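Local coordinates for signal recognition particle receptor subunit beta (Mus musculus, PDB 2FH5), which binds GTP and, as part of the signal recognition particle receptor, helps direct nascent secretory proteins to the endoplasmic reticulum membrane, at residues B[117-122]-B[204-209]; B[131-136]-B[186-191]. All coordinates share one frame; numbering follows the deposited sequence.

How the interactions relate
From the N terminus, the chain passes the P-loop and most of the sheet before it reaches strand 117-123, where interaction 1 begins. Helix 133-150 follows, and its first turn opens interaction 2. That contact closes first, when the chain returns as strand 184-188 and runs on into the loop that meets guanine O6. Interaction 1 closes later, once helix 204-213 packs back on strand 117-123, so the shorter loop sits within the longer one and they do not cross. They share the sheet: strands 117-123 and 184-188 are parallel neighbours, with Cys-122 N probably hydrogen-bonded to Leu-187 O. Interaction 2 ties helix 133-150 to edge strand 184-188; interaction 1 ties helix 204-213 to strand 117-123.

Interaction 1 of 2, residues B[117-122]-B[204-209]; sequences SLLIAC and QDLEKW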
ATOM      1  N   SER B 117      12.719  10.647  14.228  1.00 44.52           N
ATOM      2  CA  SER B 117      13.577  11.062  13.152  1.00 50.13           C
ATOM      3  C   SER B 117      12.660  10.972  11.895  1.00 53.65           C
ATOM      4  O   SER B 117      11.803  10.089  11.814  1.00 50.51           O
ATOM      5  CB  SER B 117      14.754  10.079  13.089  1.00 54.44           C
ATOM      6  OG  SER B 117      15.622  10.358  12.012  1.00 62.87           O
ATOM      7  N   LEU B 118      12.832  11.868  10.925  1.00 52.30           N
ATOM      8  CA  LEU B 118      11.974  11.875   9.740  1.00 48.16           C
ATOM      9  C   LEU B 118      12.675  11.810   8.382  1.00 47.18           C
ATOM     10  O   LEU B 118      13.584  12.572   8.107  1.00 51.10           O
ATOM     11  CB  LEU B 118      11.080  13.114   9.795  1.00 50.13           C
ATOM     12  CG  LEU B 118      10.382  13.599   8.519  1.00 58.29           C
ATOM     13  CD1 LEU B 118       9.360  12.587   8.011  1.00 58.18           C
ATOM     14  CD2 LEU B 118       9.690  14.906   8.835  1.00 62.12           C
ATOM     15  N   LEU B 119      12.249  10.899   7.514  1.00 47.43           N
ATOM     16  CA  LEU B 119      12.861  10.802   6.191  1.00 46.47           C
ATOM     17  C   LEU B 119      11.833  11.064   5.106  1.00 47.19           C
ATOM     18  O   LEU B 119      10.667  10.687   5.225  1.00 49.12           O
ATOM     19  CB  LEU B 119      13.477   9.413   5.964  1.00 48.05           C
ATOM     20  CG  LEU B 119      14.068   9.136   4.571  1.00 48.40           C
ATOM     21  CD1 LEU B 119      15.392   9.866   4.400  1.00 49.29           C
ATOM     22  CD2 LEU B 119      14.277   7.638   4.392  1.00 43.96           C
ATOM     23  N   ILE B 120      12.271  11.725   4.048  1.00 45.04           N
ATOM     24  CA  ILE B 120      11.405  11.993   2.923  1.00 42.55           C
ATOM     25  C   ILE B 120      11.999  11.116   1.821  1.00 47.01           C
ATOM     26  O   ILE B 120      13.036  11.462   1.256  1.00 49.80           O
ATOM     27  CB  ILE B 120      11.470  13.470   2.462  1.00 44.33           C
ATOM     28  CG1 ILE B 120      11.266  14.414   3.658  1.00 38.42           C
ATOM     29  CG2 ILE B 120      10.433  13.697   1.338  1.00 35.06           C
ATOM     30  CD1 ILE B 120       9.902  14.328   4.248  1.00 44.73           C
ATOM     31  N   ALA B 121      11.358   9.980   1.536  1.00 45.80           N
ATOM     32  CA  ALA B 121      11.839   9.058   0.518  1.00 43.28           C
ATOM     33  C   ALA B 121      11.194   9.353  -0.817  1.00 45.91           C
ATOM     34  O   ALA B 121      10.008   9.082  -1.024  1.00 47.21           O
ATOM     35  CB  ALA B 121      11.557   7.639   0.916  1.00 41.81           C
ATOM     36  N   CYS B 122      12.000   9.910  -1.716  1.00 43.59           N
ATOM     37  CA  CYS B 122      11.563  10.269  -3.037  1.00 43.35           C
ATOM     38  C   CYS B 122      11.638   8.993  -3.878  1.00 48.76           C
ATOM     39  O   CYS B 122      12.671   8.659  -4.463  1.00 47.18           O
ATOM     40  CB  CYS B 122      12.458  11.393  -3.547  1.00 45.27           C
ATOM     41  SG  CYS B 122      12.372  12.868  -2.458  1.00 47.25           S
ATOM     42  N   GLN B 204      18.982   0.788  -1.446  1.00 66.31           N
ATOM     43  CA  GLN B 204      20.234   0.794  -0.679  1.00 68.78           C
ATOM     44  C   GLN B 204      20.310   1.913   0.354  1.00 64.76           C
ATOM     45  O   GLN B 204      20.560   1.671   1.539  1.00 62.61           O
ATOM     46  CB  GLN B 204      21.418   0.914  -1.634  1.00 78.04           C
ATOM     47  CG  GLN B 204      21.712  -0.359  -2.404  1.00 91.69           C
ATOM     48  CD  GLN B 204      22.331  -1.432  -1.517  1.00101.28           C
ATOM     49  OE1 GLN B 204      23.459  -1.275  -1.030  1.00104.81           O
ATOM     50  NE2 GLN B 204      21.594  -2.524  -1.294  1.00103.81           N
ATOM     51  N   ASP B 205      20.096   3.144  -0.096  1.00 63.62           N
ATOM     52  CA  ASP B 205      20.141   4.286   0.808  1.00 60.15           C
ATOM     53  C   ASP B 205      19.124   4.190   1.924  1.00 58.11           C
ATOM     54  O   ASP B 205      19.436   4.524   3.072  1.00 57.95           O
ATOM     55  CB  ASP B 205      19.929   5.585   0.040  1.00 60.92           C
ATOM     56  CG  ASP B 205      21.101   5.924  -0.844  1.00 64.14           C
ATOM     57  OD1 ASP B 205      22.206   5.403  -0.558  1.00 64.33           O
ATOM     58  OD2 ASP B 205      20.927   6.713  -1.802  1.00 63.55           O
ATOM     59  N   LEU B 206      17.917   3.733   1.582  1.00 56.32           N
ATOM     60  CA  LEU B 206      16.832   3.585   2.552  1.00 54.04           C
ATOM     61  C   LEU B 206      17.191   2.578   3.642  1.00 51.95           C
ATOM     62  O   LEU B 206      16.952   2.821   4.826  1.00 51.93           O
ATOM     63  CB  LEU B 206      15.551   3.155   1.832  1.00 54.44           C
ATOM     64  CG  LEU B 206      14.317   2.839   2.682  1.00 51.57           C
ATOM     65  CD1 LEU B 206      13.832   4.104   3.342  1.00 50.22           C
ATOM     66  CD2 LEU B 206      13.222   2.242   1.794  1.00 49.53           C
ATOM     67  N   GLU B 207      17.757   1.442   3.246  1.00 52.77           N
ATOM     68  CA  GLU B 207      18.171   0.436   4.227  1.00 56.50           C
ATOM     69  C   GLU B 207      19.356   0.993   5.031  1.00 56.91           C
ATOM     70  O   GLU B 207      19.515   0.677   6.206  1.00 57.40           O
ATOM     71  CB  GLU B 207      18.563  -0.877   3.544  1.00 55.63           C
ATOM     72  CG  GLU B 207      17.456  -1.480   2.689  1.00 61.40           C
ATOM     73  CD  GLU B 207      17.744  -2.907   2.234  1.00 63.46           C
ATOM     74  OE1 GLU B 207      17.466  -3.852   3.009  1.00 63.03           O
ATOM     75  OE2 GLU B 207      18.252  -3.079   1.103  1.00 62.71           O
ATOM     76  N   LYS B 208      20.186   1.825   4.401  1.00 58.08           N
ATOM     77  CA  LYS B 208      21.302   2.428   5.120  1.00 62.61           C
ATOM     78  C   LYS B 208      20.723   3.324   6.215  1.00 60.32           C
ATOM     79  O   LYS B 208      21.069   3.174   7.384  1.00 59.10           O
ATOM     80  CB  LYS B 208      22.188   3.255   4.179  1.00 68.55           C
ATOM     81  CG  LYS B 208      23.631   2.747   4.084  1.00 73.93           C
ATOM     82  CD  LYS B 208      24.540   3.667   3.235  1.00 78.74           C
ATOM     83  CE  LYS B 208      25.960   3.074   3.063  1.00 82.29           C
ATOM     84  NZ  LYS B 208      26.897   3.898   2.225  1.00 81.00           N
ATOM     85  N   TRP B 209      19.825   4.237   5.840  1.00 58.21           N
ATOM     86  CA  TRP B 209      19.193   5.147   6.805  1.00 55.33           C
ATOM     87  C   TRP B 209      18.461   4.391   7.904  1.00 55.87           C
ATOM     88  O   TRP B 209      18.571   4.733   9.081  1.00 59.32           O
ATOM     89  CB  TRP B 209      18.205   6.077   6.099  1.00 55.43           C
ATOM     90  CG  TRP B 209      17.509   7.077   7.005  1.00 55.31           C
ATOM     91  CD1 TRP B 209      17.955   8.314   7.358  1.00 54.72           C
ATOM     92  CD2 TRP B 209      16.214   6.930   7.618  1.00 54.67           C
ATOM     93  NE1 TRP B 209      17.021   8.953   8.144  1.00 54.78           N
ATOM     94  CE2 TRP B 209      15.945   8.127   8.316  1.00 55.87           C
ATOM     95  CE3 TRP B 209      15.257   5.904   7.634  1.00 54.10           C
ATOM     96  CZ2 TRP B 209      14.749   8.329   9.025  1.00 55.66           C
ATOM     97  CZ3 TRP B 209      14.066   6.108   8.341  1.00 52.50           C
ATOM     98  CH2 TRP B 209      13.827   7.310   9.023  1.00 56.07           C
TER
HETATM   99  O   HOH W   1      16.106  11.785   9.767  1.00 68.44           O
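Trp-209 and Leu-119 both carry CG anti to the backbone N, the tryptophan with chi1 at -179°, and the two side chains run antiparallel, one over the other. Leu-119 lays its CB over one face of the indole, 3.6 Å from the centroid of the six-membered ring. The line from that centroid to CB is only 17° off the ring normal, a CH-pi contact over the face, offset toward CE2 and CZ2. From the same leucine, CD2 comes down to 3.8 Å from Trp-209 CE3, and it also meets Leu-206 CD1 at 3.7 Å. One turn of helix thus sends two side chains to a single leucine.

This is the C-terminal helix of a Ras-like GTPase fold lying on the central sheet. Helix and strand run almost antiparallel, at 167°, and their axes approach to 10.5 Å. Trp-209 also touches Ala-81 and Val-83 of strand 79-87, while Leu-119 packs on Leu-187 of strand 184-188 as well.

At the start of the strand the contact turns polar. Ser-117 OG stands 3.7 Å from Trp-209 CZ2, and, with no direct hydrogen bond between the two segments, a water lies in the plane of the indole at its edge. That water is 2.7 Å from Ser-117 OG and donates to Leu-118 O at 3.1 Å. An alanine in place of Trp-209 would probably open a gap over Leu-119 CB and CD2, and leave the water without its indole donor. From Trp-209 NE1 the water accepts a weak bond of 3.4 Å; the same N-H has a second weak acceptor in Glu-185 OE2.

Interaction 2 of 2, residues B[131-136]-B[186-191]; sequences KSAKLI and FLECSA. With GTP (guanosine-5'-triphosphate), chain D.
Ser-132 brings its CB to 3.6 Å from Glu-188 OE2, where helix 133-150 starts beside the end of strand 184-188. Past Glu-188, the loop carries the Ser-Ala guanine-recognition motif (G5) of Ras-like GTPases at Ser-190 and Ala-191. Ser-132 is the N-cap: its OG, turned back over the backbone by a chi1 of 72°, accepts from Leu-135 N at 3.0 Å in a nearly straight bond (171°).

Next, Ala-133 N donates to Glu-188 OE2 at 3.1 Å and 165°, meeting the anti side of that oxygen slightly out of the carboxylate plane. The N-terminal end of the helix, with its N-H groups and dipole, would probably favour the negative charge of Glu-188. Ala-133 CB rests 3.5 Å from Glu-188 CG, so the acid's aliphatic part packs while its tip bonds.

A turn on, Ile-136 puts CG2 at the edge of the Phe-186 ring, 4.2 Å from CE2. That ring also packs on Ile-120 and meets Phe-177 edge-to-face.

Beyond the strand the chain reaches the nucleotide, where Ser-190 OG is hydrogen-bonded to Asp-126 OD1 and Ala-191 N donates to O6 of GTP at 2.8 Å.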
ATOM      1  N   LYS B 131      11.320  13.521 -10.649  1.00 58.23           N
ATOM      2  CA  LYS B 131      12.013  14.689 -10.117  1.00 58.81           C
ATOM      3  C   LYS B 131      13.002  14.206  -9.055  1.00 56.56           C
ATOM      4  O   LYS B 131      12.738  13.241  -8.336  1.00 59.16           O
ATOM      5  CB  LYS B 131      11.019  15.662  -9.488  1.00 58.13           C
ATOM      6  CG  LYS B 131       9.936  16.138 -10.430  1.00 66.79           C
ATOM      7  CD  LYS B 131      10.468  17.080 -11.492  1.00 72.99           C
ATOM      8  CE  LYS B 131      10.296  16.511 -12.901  1.00 79.44           C
ATOM      9  NZ  LYS B 131       8.891  16.052 -13.195  1.00 83.60           N
ATOM     10  N   SER B 132      14.143  14.874  -8.963  1.00 50.52           N
ATOM     11  CA  SER B 132      15.166  14.499  -8.002  1.00 48.41           C
ATOM     12  C   SER B 132      14.745  14.859  -6.586  1.00 45.89           C
ATOM     13  O   SER B 132      13.827  15.661  -6.398  1.00 48.30           O
ATOM     14  CB  SER B 132      16.461  15.236  -8.321  1.00 50.59           C
ATOM     15  OG  SER B 132      16.336  16.613  -7.989  1.00 52.69           O
ATOM     16  N   ALA B 133      15.430  14.279  -5.601  1.00 41.67           N
ATOM     17  CA  ALA B 133      15.153  14.562  -4.197  1.00 47.01           C
ATOM     18  C   ALA B 133      15.541  16.012  -3.899  1.00 52.80           C
ATOM     19  O   ALA B 133      14.954  16.668  -3.035  1.00 56.81           O
ATOM     20  CB  ALA B 133      15.922  13.614  -3.290  1.00 30.88           C
ATOM     21  N   LYS B 134      16.515  16.524  -4.639  1.00 56.50           N
ATOM     22  CA  LYS B 134      16.948  17.899  -4.443  1.00 56.49           C
ATOM     23  C   LYS B 134      15.812  18.829  -4.872  1.00 52.04           C
ATOM     24  O   LYS B 134      15.412  19.725  -4.123  1.00 50.16           O
ATOM     25  CB  LYS B 134      18.224  18.151  -5.259  1.00 61.56           C
ATOM     26  CG  LYS B 134      18.825  19.544  -5.151  1.00 66.97           C
ATOM     27  CD  LYS B 134      20.247  19.538  -5.733  1.00 73.55           C
ATOM     28  CE  LYS B 134      20.841  20.935  -5.865  1.00 75.71           C
ATOM     29  NZ  LYS B 134      20.125  21.766  -6.878  1.00 78.22           N
ATOM     30  N   LEU B 135      15.271  18.603  -6.064  1.00 51.45           N
ATOM     31  CA  LEU B 135      14.168  19.431  -6.549  1.00 53.17           C
ATOM     32  C   LEU B 135      12.882  19.276  -5.717  1.00 52.87           C
ATOM     33  O   LEU B 135      12.112  20.228  -5.543  1.00 53.71           O
ATOM     34  CB  LEU B 135      13.863  19.110  -8.007  1.00 54.47           C
ATOM     35  CG  LEU B 135      12.663  19.860  -8.608  1.00 60.79           C
ATOM     36  CD1 LEU B 135      12.844  21.367  -8.529  1.00 59.04           C
ATOM     37  CD2 LEU B 135      12.516  19.436 -10.062  1.00 67.29           C
ATOM     38  N   ILE B 136      12.645  18.080  -5.195  1.00 52.33           N
ATOM     39  CA  ILE B 136      11.445  17.875  -4.397  1.00 52.13           C
ATOM     40  C   ILE B 136      11.576  18.649  -3.085  1.00 50.76           C
ATOM     41  O   ILE B 136      10.605  19.260  -2.622  1.00 51.06           O
ATOM     42  CB  ILE B 136      11.204  16.360  -4.177  1.00 50.75           C
ATOM     43  CG1 ILE B 136      10.617  15.782  -5.468  1.00 46.29           C
ATOM     44  CG2 ILE B 136      10.290  16.105  -2.967  1.00 39.94           C
ATOM     45  CD1 ILE B 136      10.658  14.284  -5.529  1.00 49.20           C
ATOM     46  N   PHE B 186      16.430  13.591   3.199  1.00 49.15           N
ATOM     47  CA  PHE B 186      15.848  13.270   1.919  1.00 48.40           C
ATOM     48  C   PHE B 186      16.735  12.251   1.251  1.00 48.58           C
ATOM     49  O   PHE B 186      17.950  12.323   1.368  1.00 54.73           O
ATOM     50  CB  PHE B 186      15.794  14.491   1.013  1.00 43.57           C
ATOM     51  CG  PHE B 186      14.623  15.391   1.271  1.00 50.59           C
ATOM     52  CD1 PHE B 186      14.618  16.257   2.364  1.00 47.27           C
ATOM     53  CD2 PHE B 186      13.548  15.425   0.378  1.00 46.37           C
ATOM     54  CE1 PHE B 186      13.564  17.155   2.565  1.00 52.01           C
ATOM     55  CE2 PHE B 186      12.493  16.315   0.564  1.00 49.71           C
ATOM     56  CZ  PHE B 186      12.501  17.190   1.665  1.00 50.86           C
ATOM     57  N   LEU B 187      16.138  11.283   0.578  1.00 47.25           N
ATOM     58  CA  LEU B 187      16.928  10.322  -0.174  1.00 47.63           C
ATOM     59  C   LEU B 187      16.082   9.858  -1.357  1.00 49.87           C
ATOM     60  O   LEU B 187      14.892  10.163  -1.424  1.00 52.91           O
ATOM     61  CB  LEU B 187      17.398   9.155   0.704  1.00 44.17           C
ATOM     62  CG  LEU B 187      16.545   8.051   1.333  1.00 49.89           C
ATOM     63  CD1 LEU B 187      15.927   7.151   0.268  1.00 44.49           C
ATOM     64  CD2 LEU B 187      17.448   7.236   2.243  1.00 41.25           C
ATOM     65  N   GLU B 188      16.702   9.170  -2.304  1.00 49.70           N
ATOM     66  CA  GLU B 188      15.993   8.679  -3.475  1.00 53.50           C
ATOM     67  C   GLU B 188      15.912   7.160  -3.422  1.00 54.28           C
ATOM     68  O   GLU B 188      16.730   6.506  -2.767  1.00 58.35           O
ATOM     69  CB  GLU B 188      16.710   9.129  -4.745  1.00 49.86           C
ATOM     70  CG  GLU B 188      16.848  10.633  -4.843  1.00 56.49           C
ATOM     71  CD  GLU B 188      17.668  11.072  -6.047  1.00 61.83           C
ATOM     72  OE1 GLU B 188      18.673  10.400  -6.354  1.00 64.72           O
ATOM     73  OE2 GLU B 188      17.322  12.095  -6.679  1.00 66.89           O
ATOM     74  N   CYS B 189      14.906   6.595  -4.079  1.00 52.78           N
ATOM     75  CA  CYS B 189      14.752   5.145  -4.103  1.00 51.06           C
ATOM     76  C   CYS B 189      13.762   4.689  -5.154  1.00 49.98           C
ATOM     77  O   CYS B 189      13.087   5.495  -5.792  1.00 44.22           O
ATOM     78  CB  CYS B 189      14.325   4.605  -2.731  1.00 49.80           C
ATOM     79  SG  CYS B 189      12.725   5.190  -2.126  1.00 53.76           S
ATOM     80  N   SER B 190      13.719   3.374  -5.340  1.00 51.84           N
ATOM     81  CA  SER B 190      12.831   2.736  -6.291  1.00 50.19           C
ATOM     82  C   SER B 190      12.438   1.376  -5.734  1.00 52.38           C
ATOM     83  O   SER B 190      13.294   0.601  -5.323  1.00 49.26           O
ATOM     84  CB  SER B 190      13.527   2.559  -7.625  1.00 53.31           C
ATOM     85  OG  SER B 190      12.659   1.917  -8.547  1.00 61.56           O
ATOM     86  N   ALA B 191      11.139   1.096  -5.702  1.00 51.23           N
ATOM     87  CA  ALA B 191      10.657  -0.174  -5.196  1.00 54.84           C
ATOM     88  C   ALA B 191      10.654  -1.224  -6.311  1.00 56.51           C
ATOM     89  O   ALA B 191      10.500  -2.413  -6.058  1.00 56.17           O
ATOM     90  CB  ALA B 191       9.255  -0.004  -4.618  1.00 57.06           C
TER
HETATM   91  PG  GTP D 301      -1.976   3.248  -0.586  1.00 36.00           P
HETATM   92  O1G GTP D 301      -3.127   3.670  -1.362  1.00 39.61           O
HETATM   93  O2G GTP D 301      -2.134   1.886   0.005  1.00 37.02           O
HETATM   94  O3G GTP D 301      -1.631   4.297   0.493  1.00 49.85           O
HETATM   95  O3B GTP D 301      -0.734   3.154  -1.781  1.00 40.04           O
HETATM   96  PB  GTP D 301       0.722   2.740  -1.545  1.00 38.06           P
HETATM   97  O1B GTP D 301       1.562   3.939  -1.248  1.00 41.06           O
HETATM   98  O2B GTP D 301       0.900   1.660  -0.497  1.00 40.34           O
HETATM   99  O3A GTP D 301       1.082   2.239  -3.019  1.00 39.75           O
HETATM  100  PA  GTP D 301       1.625   0.841  -3.499  1.00 36.81           P
HETATM  101  O1A GTP D 301       2.751   0.402  -2.736  1.00 36.06           O
HETATM  102  O2A GTP D 301       0.511  -0.169  -3.522  1.00 34.64           O
HETATM  103  O5' GTP D 301       2.121   1.298  -4.933  1.00 35.00           O
HETATM  104  C5' GTP D 301       1.156   1.768  -5.858  1.00 33.36           C
HETATM  105  C4' GTP D 301       1.566   1.348  -7.269  1.00 33.45           C
HETATM  106  O4' GTP D 301       2.851   1.905  -7.622  1.00 34.43           O
HETATM  107  C3' GTP D 301       1.735  -0.163  -7.450  1.00 38.55           C
HETATM  108  O3' GTP D 301       1.233  -0.590  -8.749  1.00 44.29           O
HETATM  109  C2' GTP D 301       3.218  -0.359  -7.321  1.00 38.28           C
HETATM  110  O2' GTP D 301       3.730  -1.599  -7.850  1.00 39.69           O
HETATM  111  C1' GTP D 301       3.801   0.899  -7.967  1.00 35.12           C
HETATM  112  N9  GTP D 301       5.076   1.327  -7.419  1.00 42.72           N
HETATM  113  C8  GTP D 301       5.397   1.453  -6.063  1.00 39.50           C
HETATM  114  N7  GTP D 301       6.652   1.874  -5.922  1.00 44.55           N
HETATM  115  C5  GTP D 301       7.172   2.032  -7.225  1.00 45.67           C
HETATM  116  C6  GTP D 301       8.418   2.449  -7.728  1.00 44.49           C
HETATM  117  O6  GTP D 301       9.418   2.806  -7.134  1.00 45.32           O
HETATM  118  N1  GTP D 301       8.577   2.475  -9.141  1.00 43.92           N
HETATM  119  C2  GTP D 301       7.572   2.111 -10.018  1.00 43.05           C
HETATM  120  N2  GTP D 301       7.815   2.147 -11.357  1.00 36.06           N
HETATM  121  N3  GTP D 301       6.368   1.718  -9.523  1.00 44.60           N
HETATM  122  C4  GTP D 301       6.184   1.678  -8.145  1.00 43.84           C